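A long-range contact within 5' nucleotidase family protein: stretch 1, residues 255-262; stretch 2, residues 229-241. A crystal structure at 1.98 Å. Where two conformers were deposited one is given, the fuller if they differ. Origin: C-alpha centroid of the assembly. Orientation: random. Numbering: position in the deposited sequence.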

# COMPACT_ATOMS: atom_id res chain seq x y z
N ARG A 255 -11.58 -19.22 10.62
CA ARG A 255 -13.03 -19.16 10.64
C ARG A 255 -13.49 -18.12 11.65
O ARG A 255 -12.91 -18.00 12.72
CB ARG A 255 -13.58 -20.54 11.05
CG ARG A 255 -12.86 -21.72 10.38
CD ARG A 255 -13.11 -21.82 8.89
NE ARG A 255 -14.32 -22.58 8.59
CZ ARG A 255 -14.36 -23.91 8.42
NH1 ARG A 255 -15.52 -24.50 8.16
NH2 ARG A 255 -13.25 -24.64 8.49
N PHE A 256 -14.52 -17.35 11.29
CA PHE A 256 -15.14 -16.39 12.22
C PHE A 256 -16.53 -16.98 12.28
O PHE A 256 -17.32 -16.83 11.34
CB PHE A 256 -15.18 -14.95 11.71
CG PHE A 256 -15.77 -13.97 12.72
CD1 PHE A 256 -17.14 -13.84 12.86
CD2 PHE A 256 -14.94 -13.20 13.52
CE1 PHE A 256 -17.68 -12.96 13.79
CE2 PHE A 256 -15.47 -12.31 14.44
CZ PHE A 256 -16.85 -12.18 14.57
N LYS A 257 -16.83 -17.67 13.38
CA LYS A 257 -18.09 -18.39 13.51
C LYS A 257 -18.12 -19.39 12.32
O LYS A 257 -17.21 -20.22 12.23
CB LYS A 257 -19.29 -17.45 13.60
CG LYS A 257 -19.27 -16.62 14.88
CD LYS A 257 -20.46 -15.71 15.04
CE LYS A 257 -20.36 -14.96 16.35
NZ LYS A 257 -21.41 -13.91 16.47
N GLN A 258 -19.07 -19.30 11.41
CA GLN A 258 -19.09 -20.24 10.25
C GLN A 258 -18.45 -19.64 9.00
O GLN A 258 -18.27 -20.33 7.99
CB GLN A 258 -20.51 -20.67 9.93
CG GLN A 258 -21.17 -21.45 11.06
CD GLN A 258 -20.47 -22.77 11.30
OE1 GLN A 258 -20.40 -23.63 10.41
NE2 GLN A 258 -19.97 -22.96 12.51
N THR A 259 -18.09 -18.36 9.08
CA THR A 259 -17.52 -17.66 7.94
C THR A 259 -16.06 -18.02 7.67
O THR A 259 -15.26 -18.08 8.60
CB THR A 259 -17.61 -16.13 8.16
OG1 THR A 259 -18.98 -15.76 8.41
CG2 THR A 259 -17.10 -15.38 6.94
N ALA A 260 -15.72 -18.29 6.41
CA ALA A 260 -14.33 -18.52 6.04
C ALA A 260 -13.71 -17.13 5.82
O ALA A 260 -14.20 -16.35 4.98
CB ALA A 260 -14.22 -19.37 4.78
N VAL A 261 -12.64 -16.83 6.56
CA VAL A 261 -11.96 -15.53 6.48
C VAL A 261 -10.55 -15.68 5.90
O VAL A 261 -9.75 -16.50 6.38
CB VAL A 261 -11.85 -14.87 7.86
CG1 VAL A 261 -11.26 -13.48 7.73
CG2 VAL A 261 -13.21 -14.85 8.54
N ILE A 262 -10.26 -14.88 4.88
CA ILE A 262 -8.99 -14.90 4.18
C ILE A 262 -8.34 -13.53 3.95
O ILE A 262 -9.02 -12.54 3.60
CB ILE A 262 -9.19 -15.45 2.75
CG1 ILE A 262 -9.51 -16.93 2.77
CG2 ILE A 262 -7.95 -15.20 1.90
CD1 ILE A 262 -8.32 -17.84 3.02
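Stretch 2 229-241: GYAMLEAFSKDID

How does stretch 2 lie on stretch 1? Stretch 1 is a hairpin: two strand segments joined by a type II' turn from Phe256 to Thr259, closed by Thr259 N to Phe256 O at 2.8 Å and Phe256 N to Thr259 O at 2.9 Å. Stretch 2 starts as a helix at Gly229, passes through a 3-10 segment at Ser237 to Asp239, and leaves in extended form at Ile240 (phi/psi -112/126). Its helix faces Phe256, while its last residues come alongside Thr259 and Ala260; the CA atoms of Thr259 and Asp241 are 4.7 Å apart. Together the two stretches bury 469 Å².

What holds Phe256 against the helix? Its CA-to-CB bond points toward stretch 2, and chi1 near 180° (t) with chi2 of -82° lays one ring face over Leu233. Leu233 CB stands 3.9 Å from the centroid of the Phe256 ring, 8° off the ring normal, a CH-pi contact almost directly above the face. The edge of the ring meets Tyr230, CE2 of Phe256 to CE2 of Tyr230 at 4.1 Å. Tyr230 points sideways at CB, but its t rotamer brings the end of the side chain nearer. Leu233, m at chi1 and t at chi2, also extends its methyls to the second strand: CD2 lies 3.8 Å from Thr259 CG2, and CD1 lies 4.1 Å from Val261 CG2.

Why do Ser237 and Thr259 take their rotamers? Ser237 is t, which places its OG 3.0 Å from Phe256 O and 2.8 Å from Thr259 OG1. Both are possible acceptors for its one proton, the first in a weak bond. A water also bridges the stretches, 3.1 Å from Ser237 OG and accepting from Gln258 N at 2.6 Å. Thr259 is m: its OG1 donates to Ile240 O at 2.7 Å, and its methyl CG2 faces apolar neighbours, including Ile240 CG2 at 3.9 Å.

What fastens the end of stretch 2? Ala260 N donates to Asp241 O at 2.8 Å, with a nearly straight N-H...O angle of 171°. This bond uses main-chain atoms alone, so the Asp241 side chain can point away, its OD2 bonded elsewhere in the structure. At the turn, Lys257 brings CB to 3.6 Å from Ser237 OG, with the rest of its chain extended, t from chi2 to chi4. Gln258 starts sideways, and its three chi angles near -60° lead its end away from stretch 2.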

# COMPACT_ATOMS: atom_id res chain seq x y z
N GLY A 229 -13.42 -4.46 8.61
CA GLY A 229 -13.64 -5.89 8.51
C GLY A 229 -14.23 -6.55 9.74
O GLY A 229 -15.08 -7.44 9.63
N TYR A 230 -13.77 -6.14 10.92
CA TYR A 230 -14.28 -6.74 12.15
C TYR A 230 -15.75 -6.39 12.35
O TYR A 230 -16.57 -7.28 12.61
CB TYR A 230 -13.46 -6.34 13.37
CG TYR A 230 -13.91 -7.09 14.60
CD1 TYR A 230 -14.96 -6.62 15.38
CD2 TYR A 230 -13.30 -8.28 14.96
CE1 TYR A 230 -15.39 -7.32 16.49
CE2 TYR A 230 -13.72 -8.99 16.08
CZ TYR A 230 -14.76 -8.50 16.84
OH TYR A 230 -15.18 -9.21 17.94
N ALA A 231 -16.08 -5.11 12.24
CA ALA A 231 -17.46 -4.67 12.41
C ALA A 231 -18.38 -5.39 11.41
O ALA A 231 -19.52 -5.71 11.73
CB ALA A 231 -17.56 -3.17 12.24
N MSE A 232 -17.87 -5.63 10.21
CA MSE A 232 -18.65 -6.33 9.17
C MSE A 232 -18.94 -7.76 9.59
O MSE A 232 -20.09 -8.23 9.51
CB MSE A 232 -17.90 -6.25 7.85
CG MSE A 232 -18.03 -4.86 7.23
SE MSE A 232 -16.51 -4.50 6.02
CE MSE A 232 -17.44 -5.08 4.38
N LEU A 233 -17.92 -8.49 10.03
CA LEU A 233 -18.12 -9.86 10.49
C LEU A 233 -18.98 -9.91 11.75
O LEU A 233 -19.95 -10.67 11.83
CB LEU A 233 -16.77 -10.55 10.75
CG LEU A 233 -15.97 -10.93 9.51
CD1 LEU A 233 -14.53 -11.22 9.87
CD2 LEU A 233 -16.61 -12.13 8.83
N GLU A 234 -18.61 -9.11 12.74
CA GLU A 234 -19.32 -9.04 14.00
C GLU A 234 -20.83 -8.87 13.79
O GLU A 234 -21.63 -9.49 14.47
CB GLU A 234 -18.78 -7.87 14.85
CG GLU A 234 -19.49 -7.66 16.18
CD GLU A 234 -19.04 -6.38 16.90
OE1 GLU A 234 -18.92 -6.42 18.14
OE2 GLU A 234 -18.80 -5.35 16.24
N ALA A 235 -21.20 -8.02 12.83
CA ALA A 235 -22.60 -7.75 12.55
C ALA A 235 -23.25 -8.72 11.58
O ALA A 235 -24.43 -9.07 11.74
CB ALA A 235 -22.75 -6.34 12.01
N PHE A 236 -22.50 -9.17 10.57
CA PHE A 236 -23.10 -10.01 9.53
C PHE A 236 -22.53 -11.41 9.28
O PHE A 236 -22.88 -12.04 8.28
CB PHE A 236 -23.10 -9.22 8.21
CG PHE A 236 -23.63 -7.84 8.36
CD1 PHE A 236 -24.96 -7.63 8.71
CD2 PHE A 236 -22.81 -6.74 8.17
CE1 PHE A 236 -25.46 -6.34 8.87
CE2 PHE A 236 -23.30 -5.45 8.32
CZ PHE A 236 -24.63 -5.25 8.67
N SER A 237 -21.69 -11.92 10.18
CA SER A 237 -21.09 -13.25 9.98
C SER A 237 -22.06 -14.35 9.54
O SER A 237 -21.80 -15.05 8.57
CB SER A 237 -20.35 -13.74 11.23
OG SER A 237 -19.71 -14.98 10.95
N LYS A 238 -23.19 -14.49 10.25
CA LYS A 238 -24.16 -15.56 9.93
C LYS A 238 -24.68 -15.58 8.49
O LYS A 238 -25.17 -16.60 8.03
CB LYS A 238 -25.36 -15.50 10.88
CG LYS A 238 -26.26 -14.28 10.71
CD LYS A 238 -27.56 -14.46 11.48
CE LYS A 238 -28.60 -13.44 11.06
NZ LYS A 238 -29.90 -13.74 11.70
N ASP A 239 -24.57 -14.45 7.79
CA ASP A 239 -25.04 -14.33 6.41
C ASP A 239 -23.89 -14.32 5.39
O ASP A 239 -24.13 -14.29 4.18
CB ASP A 239 -25.86 -13.05 6.28
CG ASP A 239 -27.12 -13.08 7.14
OD1 ASP A 239 -27.73 -14.15 7.27
OD2 ASP A 239 -27.50 -12.02 7.67
N ILE A 240 -22.65 -14.35 5.88
CA ILE A 240 -21.47 -14.35 5.02
C ILE A 240 -20.78 -15.70 5.14
O ILE A 240 -20.46 -16.17 6.25
CB ILE A 240 -20.46 -13.26 5.44
CG1 ILE A 240 -21.12 -11.88 5.45
CG2 ILE A 240 -19.28 -13.28 4.49
CD1 ILE A 240 -20.25 -10.78 6.04
N ASP A 241 -20.56 -16.33 4.00
CA ASP A 241 -19.91 -17.62 3.92
C ASP A 241 -18.40 -17.44 3.72
O ASP A 241 -17.60 -18.13 4.34
CB ASP A 241 -20.56 -18.42 2.79
CG ASP A 241 -22.05 -18.64 3.03
OD1 ASP A 241 -22.39 -19.34 3.99
OD2 ASP A 241 -22.88 -18.11 2.27
O HOH W 1 -21.09 -17.71 10.87